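Local coordinates for protein predicted zincin-like metalloprotease (PDB 3E11) that is of unknown function but is probably a zincin-like, metal-dependent protease, at residues A[29-34]-A[62-67]; A[48-53]-A[68-73]. One frame throughout, in Å; residues are numbered along the deposited sequence. Where two conformers were deposited one is given.

Contact 1: residues A[29-34]-A[62-67]; sequences MRNVAV and GGVLPD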
HETATM    1  N   MSE A  29       0.588   8.335  -6.943  1.00  5.86           N
HETATM    2  CA  MSE A  29       1.184   6.995  -6.920  1.00  6.37           C
HETATM    3  C   MSE A  29       2.280   6.776  -7.985  1.00  7.04           C
HETATM    4  O   MSE A  29       2.869   5.677  -8.055  1.00  7.40           O
HETATM    5  CB  MSE A  29       0.068   5.928  -7.093  1.00  6.47           C
HETATM    6  CG  MSE A  29      -0.755   5.723  -5.838  1.00  6.27           C
HETATM    7 SE   MSE A  29       0.257   4.934  -4.411  0.75  3.20          SE
HETATM    8  CE  MSE A  29       0.530   3.280  -5.154  1.00  6.04           C
ATOM      9  N   ARG A  30       2.584   7.817  -8.788  1.00  6.59           N
ATOM     10  CA  ARG A  30       3.630   7.695  -9.789  1.00  6.43           C
ATOM     11  C   ARG A  30       4.928   7.167  -9.195  1.00  6.76           C
ATOM     12  O   ARG A  30       5.438   7.699  -8.224  1.00  7.28           O
ATOM     13  CB  ARG A  30       3.934   9.033 -10.476  1.00  6.19           C
ATOM     14  CG  ARG A  30       5.000   8.906 -11.574  1.00  5.11           C
ATOM     15  CD  ARG A  30       5.220  10.208 -12.321  1.00  6.29           C
ATOM     16  NE  ARG A  30       4.081  10.481 -13.191  1.00  5.50           N
ATOM     17  CZ  ARG A  30       4.003  11.505 -14.028  1.00  6.50           C
ATOM     18  NH1 ARG A  30       4.989  12.384 -14.102  1.00  8.26           N
ATOM     19  NH2 ARG A  30       2.919  11.647 -14.772  1.00  5.64           N
ATOM     20  N   ASN A  31       5.464   6.118  -9.824  1.00  8.16           N
ATOM     21  CA  ASN A  31       6.744   5.546  -9.411  1.00  8.46           C
ATOM     22  C   ASN A  31       6.795   5.173  -7.920  1.00  8.10           C
ATOM     23  O   ASN A  31       7.758   5.463  -7.221  1.00  8.00           O
ATOM     24  CB  ASN A  31       7.890   6.504  -9.761  1.00  8.64           C
ATOM     25  CG  ASN A  31       9.231   5.822  -9.723  1.00  8.31           C
ATOM     26  OD1 ASN A  31       9.336   4.644 -10.068  1.00  8.90           O
ATOM     27  ND2 ASN A  31      10.266   6.547  -9.249  1.00  9.75           N
ATOM     28  N   VAL A  32       5.682   4.608  -7.453  1.00  7.86           N
ATOM     29  CA  VAL A  32       5.578   3.972  -6.153  1.00  7.64           C
ATOM     30  C   VAL A  32       5.242   2.522  -6.400  1.00  8.05           C
ATOM     31  O   VAL A  32       4.332   2.196  -7.216  1.00  8.34           O
ATOM     32  CB  VAL A  32       4.455   4.588  -5.298  1.00  7.22           C
ATOM     33  CG1 VAL A  32       4.339   3.849  -3.958  1.00  6.00           C
ATOM     34  CG2 VAL A  32       4.726   6.062  -5.086  1.00  7.97           C
ATOM     35  N   ALA A  33       5.998   1.659  -5.748  1.00  7.65           N
ATOM     36  CA  ALA A  33       5.809   0.210  -5.817  1.00  8.23           C
ATOM     37  C   ALA A  33       5.306  -0.298  -4.486  1.00  7.58           C
ATOM     38  O   ALA A  33       5.638   0.233  -3.418  1.00  7.61           O
ATOM     39  CB  ALA A  33       7.075  -0.478  -6.186  1.00  8.55           C
ATOM     40  N   VAL A  34       4.437  -1.285  -4.557  1.00  7.93           N
ATOM     41  CA  VAL A  34       3.847  -1.878  -3.378  1.00  8.72           C
ATOM     42  C   VAL A  34       4.518  -3.242  -3.230  1.00  9.52           C
ATOM     43  O   VAL A  34       4.599  -4.016  -4.186  1.00  9.43           O
ATOM     44  CB  VAL A  34       2.285  -1.982  -3.501  1.00  9.85           C
ATOM     45  CG1 VAL A  34       1.680  -2.735  -2.337  1.00 11.42           C
ATOM     46  CG2 VAL A  34       1.687  -0.639  -3.627  1.00 11.25           C
ATOM     47  N   GLY A  62      20.733   4.359 -15.749  1.00 23.02           N
ATOM     48  CA  GLY A  62      19.697   5.378 -15.925  1.00 22.92           C
ATOM     49  C   GLY A  62      18.317   5.102 -15.318  1.00 22.63           C
ATOM     50  O   GLY A  62      17.450   5.989 -15.329  1.00 23.52           O
ATOM     51  N   GLY A  63      18.098   3.895 -14.791  1.00 21.37           N
ATOM     52  CA  GLY A  63      16.803   3.543 -14.200  1.00 20.02           C
ATOM     53  C   GLY A  63      16.474   4.418 -12.999  1.00 18.61           C
ATOM     54  O   GLY A  63      17.367   4.808 -12.254  1.00 18.71           O
ATOM     55  N   VAL A  64      15.205   4.770 -12.843  1.00 16.53           N
ATOM     56  CA  VAL A  64      14.755   5.426 -11.629  1.00 15.09           C
ATOM     57  C   VAL A  64      14.106   4.349 -10.811  1.00 13.12           C
ATOM     58  O   VAL A  64      13.339   3.536 -11.346  1.00 12.33           O
ATOM     59  CB  VAL A  64      13.727   6.536 -11.893  1.00 15.91           C
ATOM     60  CG1 VAL A  64      13.531   7.410 -10.634  1.00 16.42           C
ATOM     61  CG2 VAL A  64      14.193   7.399 -13.050  1.00 17.36           C
ATOM     62  N   LEU A  65      14.428   4.318  -9.522  1.00  9.55           N
ATOM     63  CA  LEU A  65      13.843   3.345  -8.635  1.00  8.88           C
ATOM     64  C   LEU A  65      12.637   3.987  -7.922  1.00  7.60           C
ATOM     65  O   LEU A  65      12.641   5.191  -7.691  1.00  6.95           O
ATOM     66  CB  LEU A  65      14.885   2.857  -7.652  1.00  9.04           C
ATOM     67  CG  LEU A  65      16.037   2.142  -8.360  1.00  9.38           C
ATOM     68  CD1 LEU A  65      17.042   1.743  -7.341  1.00 12.15           C
ATOM     69  CD2 LEU A  65      15.543   0.901  -9.101  1.00 10.31           C
ATOM     70  N   PRO A  66      11.597   3.197  -7.643  1.00  6.22           N
ATOM     71  CA  PRO A  66      10.387   3.725  -7.009  1.00  6.35           C
ATOM     72  C   PRO A  66      10.527   3.803  -5.499  1.00  6.03           C
ATOM     73  O   PRO A  66      11.241   3.001  -4.903  1.00  4.43           O
ATOM     74  CB  PRO A  66       9.324   2.662  -7.361  1.00  7.05           C
ATOM     75  CG  PRO A  66      10.121   1.390  -7.344  1.00  5.84           C
ATOM     76  CD  PRO A  66      11.493   1.744  -7.866  1.00  6.65           C
ATOM     77  N   ASP A  67       9.849   4.764  -4.891  1.00  5.66           N
ATOM     78  CA  ASP A  67       9.491   4.681  -3.476  1.00  6.11           C
ATOM     79  C   ASP A  67       8.692   3.403  -3.238  1.00  6.69           C
ATOM     80  O   ASP A  67       8.128   2.833  -4.173  1.00  7.24           O
ATOM     81  CB  ASP A  67       8.665   5.903  -3.031  1.00  5.21           C
ATOM     82  CG  ASP A  67       9.511   7.147  -2.747  1.00  6.20           C
ATOM     83  OD1 ASP A  67      10.771   7.103  -2.896  1.00  4.02           O
ATOM     84  OD2 ASP A  67       8.917   8.187  -2.392  1.00  6.35           O
TER
HETATM   85  O   HOH W   1      10.810   2.673 -11.100  1.00 13.45           O
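N31 and V32 meet P66 and D67 where two parallel strands of the mixed sheet of this zincin-like fold begin to pair. A type II beta turn from M29 to V32 leads into the strand; M29 itself, present as selenomethionine, packs against helix 83-101. At the third position of the turn, N31 carries most of the side-chain contact. Its CG stands anti to the backbone N (chi1 -164°), and its side chain crosses that of P66 at about a right angle, with OD1 3.4 Å from P66 CB. The ND2 of N31 donates to L65 O at 3.1 Å, approaching from above the carbonyl plane; the same oxygen also accepts from R57. On the other branch, a water gives one hydrogen to N31 OD1 and the other to V64 O, so the carboxamide is fixed by a direct bond and a bridged one. An alanine here would probably leave L65 O without its amide donor and the bridging water without one of its acceptors, opening a gap beside P66. The backbone O of N31 takes a weak bond from D67 N, 3.2 Å long and bent to 122° at the hydrogen. V32 then bridges with D67, its CA approaching D67 O at 3.4 Å in a CA-H...O contact, while its side chain reaches I98 of helix 83-101. The carboxylate of D67 is engaged by R57, Y49 and the backbone N of I52. A33 completes the junction: its CB touches P66 CG at 3.8 Å, and its N-H points almost straight at D67 O, 2.9 Å away and 175° at the hydrogen.

Contact 2: residues A[48-53]-A[68-73]; sequences LYVGIP and RIIIYR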
ATOM      1  N   LEU A  48       3.512   0.792   5.423  1.00  9.33           N
ATOM      2  CA  LEU A  48       4.604   1.731   5.748  1.00  9.42           C
ATOM      3  C   LEU A  48       5.143   2.352   4.465  1.00  9.56           C
ATOM      4  O   LEU A  48       5.396   1.636   3.509  1.00  9.90           O
ATOM      5  CB  LEU A  48       5.735   0.988   6.476  1.00  9.23           C
ATOM      6  CG  LEU A  48       7.024   1.756   6.759  1.00 10.45           C
ATOM      7  CD1 LEU A  48       6.755   2.902   7.717  1.00 11.82           C
ATOM      8  CD2 LEU A  48       8.112   0.839   7.287  1.00  9.29           C
ATOM      9  N   TYR A  49       5.280   3.676   4.430  1.00  9.36           N
ATOM     10  CA  TYR A  49       5.829   4.345   3.267  1.00  8.75           C
ATOM     11  C   TYR A  49       7.329   4.417   3.471  1.00  8.68           C
ATOM     12  O   TYR A  49       7.815   4.879   4.522  1.00  8.24           O
ATOM     13  CB  TYR A  49       5.252   5.756   3.071  1.00  8.57           C
ATOM     14  CG  TYR A  49       5.613   6.346   1.732  1.00  7.80           C
ATOM     15  CD1 TYR A  49       6.868   6.942   1.505  1.00  7.09           C
ATOM     16  CD2 TYR A  49       4.712   6.325   0.686  1.00  6.77           C
ATOM     17  CE1 TYR A  49       7.183   7.482   0.271  1.00  5.83           C
ATOM     18  CE2 TYR A  49       5.033   6.817  -0.547  1.00  8.14           C
ATOM     19  CZ  TYR A  49       6.251   7.400  -0.758  1.00  8.67           C
ATOM     20  OH  TYR A  49       6.511   7.903  -1.992  1.00  8.64           O
ATOM     21  N   VAL A  50       8.060   3.979   2.449  1.00  8.72           N
ATOM     22  CA  VAL A  50       9.512   4.020   2.443  1.00  8.86           C
ATOM     23  C   VAL A  50       9.985   4.889   1.273  1.00  8.89           C
ATOM     24  O   VAL A  50       9.863   4.510   0.092  1.00  7.84           O
ATOM     25  CB  VAL A  50      10.101   2.628   2.304  1.00  9.45           C
ATOM     26  CG1 VAL A  50      11.630   2.694   2.309  1.00  9.55           C
ATOM     27  CG2 VAL A  50       9.553   1.705   3.385  1.00 11.32           C
ATOM     28  N   GLY A  51      10.502   6.063   1.618  1.00  9.29           N
ATOM     29  CA  GLY A  51      11.086   7.005   0.665  1.00  9.69           C
ATOM     30  C   GLY A  51      12.529   6.683   0.392  1.00  9.83           C
ATOM     31  O   GLY A  51      13.330   6.572   1.315  1.00 12.37           O
ATOM     32  N   ILE A  52      12.885   6.597  -0.879  1.00  8.79           N
ATOM     33  CA  ILE A  52      14.241   6.240  -1.304  0.50  8.71           C
ATOM     34  C   ILE A  52      15.134   7.485  -1.290  1.00  8.09           C
ATOM     35  O   ILE A  52      14.737   8.520  -1.839  1.00  7.72           O
ATOM     36  CB  ILE A  52      14.238   5.659  -2.746  0.50  8.83           C
ATOM     37  CG1 ILE A  52      13.370   4.392  -2.831  0.50  9.26           C
ATOM     38  CG2 ILE A  52      15.653   5.335  -3.203  0.50  9.38           C
ATOM     39  CD1 ILE A  52      13.816   3.273  -1.968  0.50  8.61           C
ATOM     40  N   PRO A  53      16.342   7.411  -0.659  1.00  7.63           N
ATOM     41  CA  PRO A  53      17.280   8.547  -0.657  1.00  7.29           C
ATOM     42  C   PRO A  53      17.641   8.931  -2.085  1.00  7.22           C
ATOM     43  O   PRO A  53      17.585   8.078  -2.985  1.00  5.82           O
ATOM     44  CB  PRO A  53      18.515   8.011   0.069  1.00  7.79           C
ATOM     45  CG  PRO A  53      18.055   6.814   0.781  1.00  7.82           C
ATOM     46  CD  PRO A  53      16.878   6.268   0.093  1.00  7.62           C
ATOM     47  N   ARG A  68       8.621   2.968  -1.988  1.00  7.49           N
ATOM     48  CA  ARG A  68       7.920   1.713  -1.683  1.00  9.72           C
ATOM     49  C   ARG A  68       6.794   1.997  -0.688  1.00  8.82           C
ATOM     50  O   ARG A  68       6.942   2.838   0.186  1.00  9.17           O
ATOM     51  CB  ARG A  68       8.892   0.666  -1.132  1.00  9.79           C
ATOM     52  CG  ARG A  68       9.806   0.084  -2.183  1.00 11.80           C
ATOM     53  CD  ARG A  68      10.933  -0.811  -1.601  1.00 15.29           C
ATOM     54  NE  ARG A  68      11.657  -1.434  -2.705  1.00 20.94           N
ATOM     55  CZ  ARG A  68      12.112  -2.698  -2.762  1.00 22.55           C
ATOM     56  NH1 ARG A  68      11.914  -3.582  -1.786  1.00 23.34           N
ATOM     57  NH2 ARG A  68      12.767  -3.089  -3.853  1.00 23.49           N
ATOM     58  N   ILE A  69       5.662   1.339  -0.871  1.00  8.97           N
ATOM     59  CA  ILE A  69       4.685   1.206   0.181  1.00  9.17           C
ATOM     60  C   ILE A  69       4.684  -0.281   0.551  1.00  9.83           C
ATOM     61  O   ILE A  69       4.395  -1.146  -0.290  1.00  9.42           O
ATOM     62  CB  ILE A  69       3.299   1.677  -0.248  1.00 10.03           C
ATOM     63  CG1 ILE A  69       3.297   3.210  -0.452  1.00 10.05           C
ATOM     64  CG2 ILE A  69       2.269   1.325   0.788  1.00 10.18           C
ATOM     65  CD1 ILE A  69       1.979   3.744  -1.028  1.00  9.21           C
ATOM     66  N   ILE A  70       5.068  -0.563   1.790  1.00  9.67           N
ATOM     67  CA  ILE A  70       5.048  -1.940   2.291  1.00 10.01           C
ATOM     68  C   ILE A  70       3.660  -2.230   2.822  1.00  9.56           C
ATOM     69  O   ILE A  70       3.084  -1.380   3.491  1.00 10.09           O
ATOM     70  CB  ILE A  70       6.092  -2.157   3.383  1.00 10.57           C
ATOM     71  CG1 ILE A  70       7.474  -1.618   2.953  1.00 11.90           C
ATOM     72  CG2 ILE A  70       6.180  -3.649   3.737  1.00 11.44           C
ATOM     73  CD1 ILE A  70       8.002  -2.190   1.670  1.00 13.46           C
ATOM     74  N   ILE A  71       3.122  -3.413   2.507  1.00  8.93           N
ATOM     75  CA  ILE A  71       1.799  -3.862   2.977  1.00  9.10           C
ATOM     76  C   ILE A  71       2.056  -5.128   3.780  1.00  8.26           C
ATOM     77  O   ILE A  71       2.789  -5.995   3.329  1.00  8.40           O
ATOM     78  CB  ILE A  71       0.826  -4.144   1.796  1.00  8.91           C
ATOM     79  CG1 ILE A  71       0.458  -2.844   1.087  1.00  9.72           C
ATOM     80  CG2 ILE A  71      -0.430  -4.835   2.245  1.00 10.27           C
ATOM     81  CD1 ILE A  71      -0.302  -1.828   1.911  1.00 11.30           C
ATOM     82  N   TYR A  72       1.511  -5.193   4.996  1.00  8.70           N
ATOM     83  CA  TYR A  72       1.772  -6.302   5.938  1.00  8.17           C
ATOM     84  C   TYR A  72       0.639  -7.314   5.878  1.00  8.37           C
ATOM     85  O   TYR A  72      -0.476  -7.048   6.308  1.00  7.49           O
ATOM     86  CB  TYR A  72       1.987  -5.767   7.357  1.00  8.19           C
ATOM     87  CG  TYR A  72       3.224  -4.891   7.397  1.00  8.51           C
ATOM     88  CD1 TYR A  72       4.486  -5.453   7.194  1.00 10.24           C
ATOM     89  CD2 TYR A  72       3.134  -3.525   7.520  1.00  7.19           C
ATOM     90  CE1 TYR A  72       5.636  -4.672   7.195  1.00 11.47           C
ATOM     91  CE2 TYR A  72       4.275  -2.714   7.507  1.00 10.40           C
ATOM     92  CZ  TYR A  72       5.522  -3.294   7.339  1.00 10.35           C
ATOM     93  OH  TYR A  72       6.655  -2.525   7.321  1.00 11.63           O
ATOM     94  N   ARG A  73       0.932  -8.476   5.326  1.00  8.29           N
ATOM     95  CA  ARG A  73      -0.100  -9.467   5.056  1.00  9.67           C
ATOM     96  C   ARG A  73      -0.777  -9.941   6.350  1.00  9.38           C
ATOM     97  O   ARG A  73      -1.998 -10.051   6.419  1.00  9.32           O
ATOM     98  CB  ARG A  73       0.544 -10.638   4.297  1.00 10.14           C
ATOM     99  CG  ARG A  73      -0.391 -11.749   3.893  1.00 13.14           C
ATOM    100  CD  ARG A  73       0.254 -12.689   2.868  1.00 12.78           C
ATOM    101  NE  ARG A  73       1.437 -13.299   3.438  1.00 15.78           N
ATOM    102  CZ  ARG A  73       2.686 -13.156   2.981  1.00 18.03           C
ATOM    103  NH1 ARG A  73       2.963 -12.450   1.883  1.00 19.81           N
ATOM    104  NH2 ARG A  73       3.683 -13.756   3.628  1.00 19.21           N
TER
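Y49 turns its CG anti to the backbone N (chi1 -169°), and I69 sets its CG1 anti to the carbonyl carbon (chi1 -68°), which brings ring and branch together on one face of an antiparallel strand pair in the mixed sheet of the zincin-like fold. Y49 CD2 lies 3.6 Å from I69 CG1, and the two side chains cross obliquely. R68 O sits over one face of the Y49 ring, displaced toward the rim. This side of the sheet is backed by helix 83-101, which bears an HExxH pattern like that of zinc-dependent zincins, although no metal is bound to it here; the Y49 side chain touches E97 of that pattern and its ring stacks on H101, while its hydroxyl bonds to D67.

Y49 and I69 form a non-hydrogen-bonded pair, flanked by the hydrogen-bonded pairs L48-I70 and V50-R68. In the first of these, I70 N reaches L48 O at 2.8 Å, and the return bond from L48 N to I70 O is more bent, 145° at the hydrogen. L48 O is approached as well by I69 CA, 3.4 Å away, in a CA-H...O contact.

On the reverse face, the side chains of L48, V50, R68 and I70 share one surface. V50 CG2 meets I70 CG1 at 3.9 Å. V50 CB and R68 CB are 4.1 Å apart, and beyond them the arginine chain, extended from CG to NE, runs on to a cation-pi contact with F35. At the far end Y72, in the N-cap position of helix 73-78, presents its ring edge to L48 CB, and its OH comes within 3.7 Å of L48 CD2.

Overall arrangement
Contacts 1 and 2 lie with their centres about 11 Å apart and join the same three-stranded mixed sheet, in which strand 67-72 runs between strands 32-37 and 47-50. Along the chain the segments alternate, 29-34, 48-53, 62-67 and 68-73, so the last two run straight on from each other and the central strand serves both contacts, pairing in parallel on one edge and antiparallel on the other. The bond between D67 OD2 and Y49 OH ties the contacts together, as does the one from I69 N to A33 O. Helix 83-101, with its putative metal-binding HExxH pattern, packs on residues from both contacts, consistent with a sheet that backs a zincin-type site.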